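Local coordinates for protein BtrN (Bacillus circulans, PDB 4M7S) that catalyses the radical S-adenosyl-L-methionine-dependent two-electron oxidation of 2-deoxy-scyllo-inosamine to amino-dideoxy-scyllo-inosose in butirosin biosynthesis, using two [4Fe-4S] clusters, at residues Lys3-Ile8 and Glu46-Leu51; Lys42-Gln47 and Gln203-Ile208. All blocks are in the same frame, centred on the assembly; numbering follows the deposited sequence.

How the interactions relate
From the N terminus the chain runs through Lys3-Ile8 into the first parallel strand, 7-10, and then into helix 38-50. Interaction 1 closes this short loop of 37 residues by packing the end of the helix on the start of the strand and the residues leading into it. Interaction 2 starts on the same helix, sharing Glu46 and Gln47, and closes a much longer loop of 155 residues at helix 205-209, in the iron-sulfur cluster-binding region. The two loops therefore follow one another, overlapping only within the helix. Their centres lie about 8 Å apart, and Ile205 of interaction 2 packs against Phe5 and Ile8 of interaction 1, joining both into one core.

Interaction 1: Lys3-Ile8 and Glu46-Leu51; sequences KLFSMI and EQLSSL
Leu48 spreads its two methyls over different partners: CD2 sits at the rim of the Phe5 ring, near its plane, 3.8 Å from Phe5 CZ and equally close to CE1, while CD1 turns to Ile8. That second approach is tip to tip, with Leu48 CD1 4.1 Å from Ile8 CG2. In Phe5, chi1 (44°) sets CG between the backbone N and the carbonyl carbon, and the ring beyond it extends toward the helix.

One turn further along the chain, Leu51 follows Leu48 and meets Leu4. Its CD1 stands 4.1 Å from Leu4 CD1 and nearly as close to Leu4 CD2, touching the forked end of that leucine; Phe5 CZ is a looser neighbour of the same Leu51 methyl. Leu4 has CG anti to its backbone N (chi1 -165°), and that CG rests over the centre of one face of the Phe5 ring, 4.0 Å above its plane.

This is the first strand-helix unit of the AdoMet radical fold: strand 7-10, followed after a long connection by helix 38-50, with strand 56-58 next in the parallel sheet. Leu48 and Ile8 both reach Ile57 of that strand, so the helix lies against the sheet through aliphatic side chains. No hydrogen bond crosses between the two segments, whose nearest CA atoms, those of Leu4 and Leu51, are 9.1 Å apart. Trp209 also meets the Phe5 ring edge-to-face, and its NE1 bonds to Lys3 O. Lys3 NZ folds back to donate to Leu4 O at 2.9 Å and also reaches Asn174 OD1.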
loop_
_atom_site.group_PDB
_atom_site.type_symbol
_atom_site.label_atom_id
_atom_site.label_comp_id
_atom_site.label_asym_id
_atom_site.label_seq_id
_atom_site.Cartn_x
_atom_site.Cartn_y
_atom_site.Cartn_z
ATOM N N LYS A 3 -12.233 1.917 -13.469
ATOM C CA LYS A 3 -12.462 1.472 -12.095
ATOM C C LYS A 3 -11.461 2.088 -11.105
ATOM O O LYS A 3 -10.248 2.048 -11.327
ATOM C CB LYS A 3 -12.410 -0.057 -12.041
ATOM C CG LYS A 3 -12.314 -0.648 -10.650
ATOM C CD LYS A 3 -11.888 -2.110 -10.708
ATOM C CE LYS A 3 -11.413 -2.604 -9.345
ATOM N NZ LYS A 3 -10.217 -1.853 -8.846
ATOM N N LEU A 4 -11.971 2.659 -10.015
ATOM C CA LEU A 4 -11.107 3.215 -8.975
ATOM C C LEU A 4 -10.303 2.094 -8.324
ATOM O O LEU A 4 -10.713 0.931 -8.354
ATOM C CB LEU A 4 -11.943 3.930 -7.912
ATOM C CG LEU A 4 -11.217 4.867 -6.939
ATOM C CD1 LEU A 4 -10.761 6.136 -7.660
ATOM C CD2 LEU A 4 -12.090 5.215 -5.732
ATOM N N PHE A 5 -9.160 2.439 -7.736
ATOM C CA PHE A 5 -8.373 1.468 -6.983
ATOM C C PHE A 5 -9.223 0.858 -5.869
ATOM O O PHE A 5 -10.118 1.510 -5.336
ATOM C CB PHE A 5 -7.111 2.118 -6.404
ATOM C CG PHE A 5 -7.351 3.473 -5.794
ATOM C CD1 PHE A 5 -7.766 3.594 -4.473
ATOM C CD2 PHE A 5 -7.156 4.625 -6.542
ATOM C CE1 PHE A 5 -7.997 4.843 -3.917
ATOM C CE2 PHE A 5 -7.376 5.875 -5.995
ATOM C CZ PHE A 5 -7.802 5.985 -4.679
ATOM N N SER A 6 -8.952 -0.398 -5.533
ATOM C CA SER A 6 -9.714 -1.074 -4.497
ATOM C C SER A 6 -8.906 -1.114 -3.201
ATOM O O SER A 6 -9.453 -1.351 -2.126
ATOM C CB SER A 6 -10.093 -2.487 -4.944
ATOM O OG SER A 6 -8.940 -3.300 -5.048
HETATM N N MSE A 7 -7.601 -0.873 -3.317
HETATM C CA MSE A 7 -6.698 -0.826 -2.165
HETATM C C MSE A 7 -5.781 0.377 -2.317
HETATM O O MSE A 7 -5.276 0.656 -3.415
HETATM C CB MSE A 7 -5.874 -2.119 -2.050
HETATM C CG MSE A 7 -4.596 -1.990 -1.182
HETATM SE SE MSE A 7 -4.871 -1.823 0.774
HETATM C CE MSE A 7 -5.115 -3.723 1.189
ATOM N N ILE A 8 -5.597 1.120 -1.233
ATOM C CA ILE A 8 -4.602 2.180 -1.230
ATOM C C ILE A 8 -3.647 1.968 -0.063
ATOM O O ILE A 8 -4.086 1.746 1.072
ATOM C CB ILE A 8 -5.233 3.591 -1.191
ATOM C CG1 ILE A 8 -4.138 4.657 -1.123
ATOM C CG2 ILE A 8 -6.199 3.743 -0.010
ATOM C CD1 ILE A 8 -4.626 6.031 -1.507
ATOM N N GLU A 46 -9.270 13.849 2.757
ATOM C CA GLU A 46 -10.260 14.696 2.106
ATOM C C GLU A 46 -10.514 14.243 0.683
ATOM O O GLU A 46 -11.640 14.321 0.190
ATOM C CB GLU A 46 -9.786 16.150 2.097
ATOM C CG GLU A 46 -9.721 16.794 3.472
ATOM C CD GLU A 46 -9.044 18.148 3.429
ATOM O OE1 GLU A 46 -8.306 18.410 2.447
ATOM O OE2 GLU A 46 -9.251 18.946 4.369
ATOM N N GLN A 47 -9.457 13.803 0.009
ATOM C CA GLN A 47 -9.585 13.354 -1.373
ATOM C C GLN A 47 -10.303 12.020 -1.419
ATOM O O GLN A 47 -11.192 11.815 -2.251
ATOM C CB GLN A 47 -8.211 13.239 -2.041
ATOM C CG GLN A 47 -7.486 14.575 -2.141
ATOM C CD GLN A 47 -6.091 14.420 -2.702
ATOM O OE1 GLN A 47 -5.744 13.367 -3.258
ATOM N NE2 GLN A 47 -5.275 15.457 -2.551
ATOM N N LEU A 48 -9.925 11.121 -0.514
ATOM C CA LEU A 48 -10.547 9.804 -0.457
ATOM C C LEU A 48 -11.997 9.957 -0.032
ATOM O O LEU A 48 -12.885 9.226 -0.490
ATOM C CB LEU A 48 -9.776 8.858 0.481
ATOM C CG LEU A 48 -8.410 8.351 0.008
ATOM C CD1 LEU A 48 -7.799 7.375 1.041
ATOM C CD2 LEU A 48 -8.524 7.673 -1.374
ATOM N N SER A 49 -12.251 10.939 0.829
ATOM C CA SER A 49 -13.625 11.216 1.243
ATOM C C SER A 49 -14.480 11.727 0.088
ATOM O O SER A 49 -15.653 11.375 -0.023
ATOM C CB SER A 49 -13.661 12.221 2.400
ATOM O OG SER A 49 -14.958 12.279 2.935
ATOM N N SER A 50 -13.896 12.571 -0.760
ATOM C CA SER A 50 -14.608 13.131 -1.909
ATOM C C SER A 50 -14.968 12.038 -2.934
ATOM O O SER A 50 -15.794 12.245 -3.825
ATOM C CB SER A 50 -13.747 14.194 -2.585
ATOM O OG SER A 50 -12.634 13.599 -3.238
ATOM N N LEU A 51 -14.340 10.877 -2.805
ATOM C CA LEU A 51 -14.623 9.738 -3.682
ATOM C C LEU A 51 -15.561 8.729 -3.012
ATOM O O LEU A 51 -15.886 7.709 -3.604
ATOM C CB LEU A 51 -13.318 9.026 -4.056
ATOM C CG LEU A 51 -12.279 9.789 -4.879
ATOM C CD1 LEU A 51 -10.907 9.105 -4.790
ATOM C CD2 LEU A 51 -12.729 9.916 -6.341
#

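Interaction 2: Lys42-Gln47 and Gln203-Ile208; sequences KTLMEQ and QHISDI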
loop_
_atom_site.group_PDB
_atom_site.type_symbol
_atom_site.label_atom_id
_atom_site.label_comp_id
_atom_site.label_asym_id
_atom_site.label_seq_id
_atom_site.Cartn_x
_atom_site.Cartn_y
_atom_site.Cartn_z
ATOM N N LYS A 42 -4.087 14.502 6.080
ATOM C CA LYS A 42 -5.420 15.098 6.042
ATOM C C LYS A 42 -5.913 15.368 4.616
ATOM O O LYS A 42 -7.074 15.086 4.308
ATOM C CB LYS A 42 -5.527 16.369 6.897
ATOM C CG LYS A 42 -6.925 16.989 6.849
ATOM C CD LYS A 42 -7.185 17.883 8.057
ATOM C CE LYS A 42 -8.518 18.625 7.952
ATOM N NZ LYS A 42 -8.587 19.486 6.753
ATOM N N THR A 43 -5.068 15.911 3.739
ATOM C CA THR A 43 -5.564 16.141 2.381
ATOM C C THR A 43 -5.848 14.822 1.662
ATOM O O THR A 43 -6.753 14.758 0.848
ATOM C CB THR A 43 -4.728 17.132 1.488
ATOM O OG1 THR A 43 -4.289 16.480 0.290
ATOM C CG2 THR A 43 -3.551 17.704 2.201
ATOM N N LEU A 44 -5.098 13.768 1.976
ATOM C CA LEU A 44 -5.417 12.454 1.412
ATOM C C LEU A 44 -6.790 11.969 1.887
ATOM O O LEU A 44 -7.575 11.425 1.101
ATOM C CB LEU A 44 -4.357 11.414 1.779
ATOM C CG LEU A 44 -4.658 10.009 1.236
ATOM C CD1 LEU A 44 -4.728 9.996 -0.306
ATOM C CD2 LEU A 44 -3.637 8.999 1.723
HETATM N N MSE A 45 -7.070 12.148 3.177
HETATM C CA MSE A 45 -8.382 11.796 3.722
HETATM C C MSE A 45 -9.500 12.562 3.003
HETATM O O MSE A 45 -10.548 11.999 2.687
HETATM C CB MSE A 45 -8.441 12.068 5.238
HETATM C CG MSE A 45 -7.606 11.098 6.098
HETATM SE SE MSE A 45 -8.122 9.223 5.838
HETATM C CE MSE A 45 -6.685 8.710 4.638
ATOM N N GLU A 46 -9.270 13.849 2.757
ATOM C CA GLU A 46 -10.260 14.696 2.106
ATOM C C GLU A 46 -10.514 14.243 0.683
ATOM O O GLU A 46 -11.640 14.321 0.190
ATOM C CB GLU A 46 -9.786 16.150 2.097
ATOM C CG GLU A 46 -9.721 16.794 3.472
ATOM C CD GLU A 46 -9.044 18.148 3.429
ATOM O OE1 GLU A 46 -8.306 18.410 2.447
ATOM O OE2 GLU A 46 -9.251 18.946 4.369
ATOM N N GLN A 47 -9.457 13.803 0.009
ATOM C CA GLN A 47 -9.585 13.354 -1.373
ATOM C C GLN A 47 -10.303 12.020 -1.419
ATOM O O GLN A 47 -11.192 11.815 -2.251
ATOM C CB GLN A 47 -8.211 13.239 -2.041
ATOM C CG GLN A 47 -7.486 14.575 -2.141
ATOM C CD GLN A 47 -6.091 14.420 -2.702
ATOM O OE1 GLN A 47 -5.744 13.367 -3.258
ATOM N NE2 GLN A 47 -5.275 15.457 -2.551
ATOM N N GLN A 203 -2.133 17.505 -6.410
ATOM C CA GLN A 203 -3.146 17.079 -7.359
ATOM C C GLN A 203 -4.030 16.015 -6.729
ATOM O O GLN A 203 -3.569 15.231 -5.904
ATOM C CB GLN A 203 -2.462 16.521 -8.613
ATOM C CG GLN A 203 -3.392 16.137 -9.740
ATOM C CD GLN A 203 -2.645 15.908 -11.042
ATOM O OE1 GLN A 203 -1.504 15.435 -11.044
ATOM N NE2 GLN A 203 -3.278 16.261 -12.155
ATOM N N HIS A 204 -5.302 15.998 -7.112
ATOM C CA HIS A 204 -6.250 15.035 -6.569
ATOM C C HIS A 204 -5.887 13.620 -6.985
ATOM O O HIS A 204 -5.536 13.364 -8.140
ATOM C CB HIS A 204 -7.673 15.367 -7.023
ATOM C CG HIS A 204 -8.739 14.739 -6.177
ATOM N ND1 HIS A 204 -9.001 13.390 -6.190
ATOM C CD2 HIS A 204 -9.622 15.291 -5.305
ATOM C CE1 HIS A 204 -9.986 13.125 -5.347
ATOM N NE2 HIS A 204 -10.386 14.260 -4.803
ATOM N N ILE A 205 -5.976 12.693 -6.041
ATOM C CA ILE A 205 -5.557 11.333 -6.320
ATOM C C ILE A 205 -6.424 10.682 -7.389
ATOM O O ILE A 205 -5.972 9.771 -8.079
ATOM C CB ILE A 205 -5.514 10.466 -5.058
ATOM C CG1 ILE A 205 -4.744 9.168 -5.354
ATOM C CG2 ILE A 205 -6.927 10.227 -4.527
ATOM C CD1 ILE A 205 -4.560 8.280 -4.172
ATOM N N SER A 206 -7.658 11.160 -7.548
ATOM C CA SER A 206 -8.503 10.618 -8.596
ATOM C C SER A 206 -7.985 11.052 -9.960
ATOM O O SER A 206 -8.057 10.296 -10.935
ATOM C CB SER A 206 -9.946 11.090 -8.431
ATOM O OG SER A 206 -10.743 10.589 -9.486
ATOM N N ASP A 207 -7.495 12.288 -10.034
ATOM C CA ASP A 207 -6.955 12.822 -11.283
ATOM C C ASP A 207 -5.630 12.152 -11.643
ATOM O O ASP A 207 -5.309 11.983 -12.816
ATOM C CB ASP A 207 -6.763 14.335 -11.180
ATOM C CG ASP A 207 -8.079 15.083 -11.085
ATOM O OD1 ASP A 207 -9.075 14.627 -11.685
ATOM O OD2 ASP A 207 -8.112 16.131 -10.412
ATOM N N ILE A 208 -4.853 11.797 -10.623
ATOM C CA ILE A 208 -3.612 11.070 -10.834
ATOM C C ILE A 208 -3.932 9.666 -11.338
ATOM O O ILE A 208 -3.386 9.216 -12.345
ATOM C CB ILE A 208 -2.797 10.994 -9.530
ATOM C CG1 ILE A 208 -2.322 12.397 -9.125
ATOM C CG2 ILE A 208 -1.613 10.045 -9.676
ATOM C CD1 ILE A 208 -1.792 12.465 -7.697
#
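The backbones come closest where Gln47, on helix 38-50, passes the start of helix 205-209, its CA 6.4 Å from that of His204. Gln47 contributes the largest share of the contact: CG is anti to the carbonyl carbon, and the extended chain brings the amide to the backbone N of Ile205. There OE1 accepts from Ile205 N at 2.9 Å, a bent bond (142° at the hydrogen) whose donor stands above the amide plane, 52° out of it. Gln47 NE2 bonds to Ile200 O, so both ends of this buried amide are satisfied.

The side chains of Gln47 and His204 run antiparallel past one another, the amide tilted 26° from the imidazole. Gln47 CB lies over one face of the imidazole, offset toward the rim, in a CH-pi contact 3.9 Å from the centroid. In the ring plane, ND1 accepts from Ser206 N at 2.9 Å, while NE2 probably bonds to Ser50 OG. With both nitrogens engaged, the rotation of the ring would be fixed. Beside this polar group, Leu44 CD1 meets Ile205 CD1 at 4.2 Å, and both residues reach Ile8 of strand 7-10.

His204 is the N-cap of helix 205-209: its side chain takes the N-H of Ser206, and Gln47 takes that of Ile205 from outside the helix. The arrangement thus docks a capped helix start of the iron-sulfur cluster-binding region, a member of the SPASM family and in BtrN the shortened Twitch form, onto the first helix of the AdoMet radical fold.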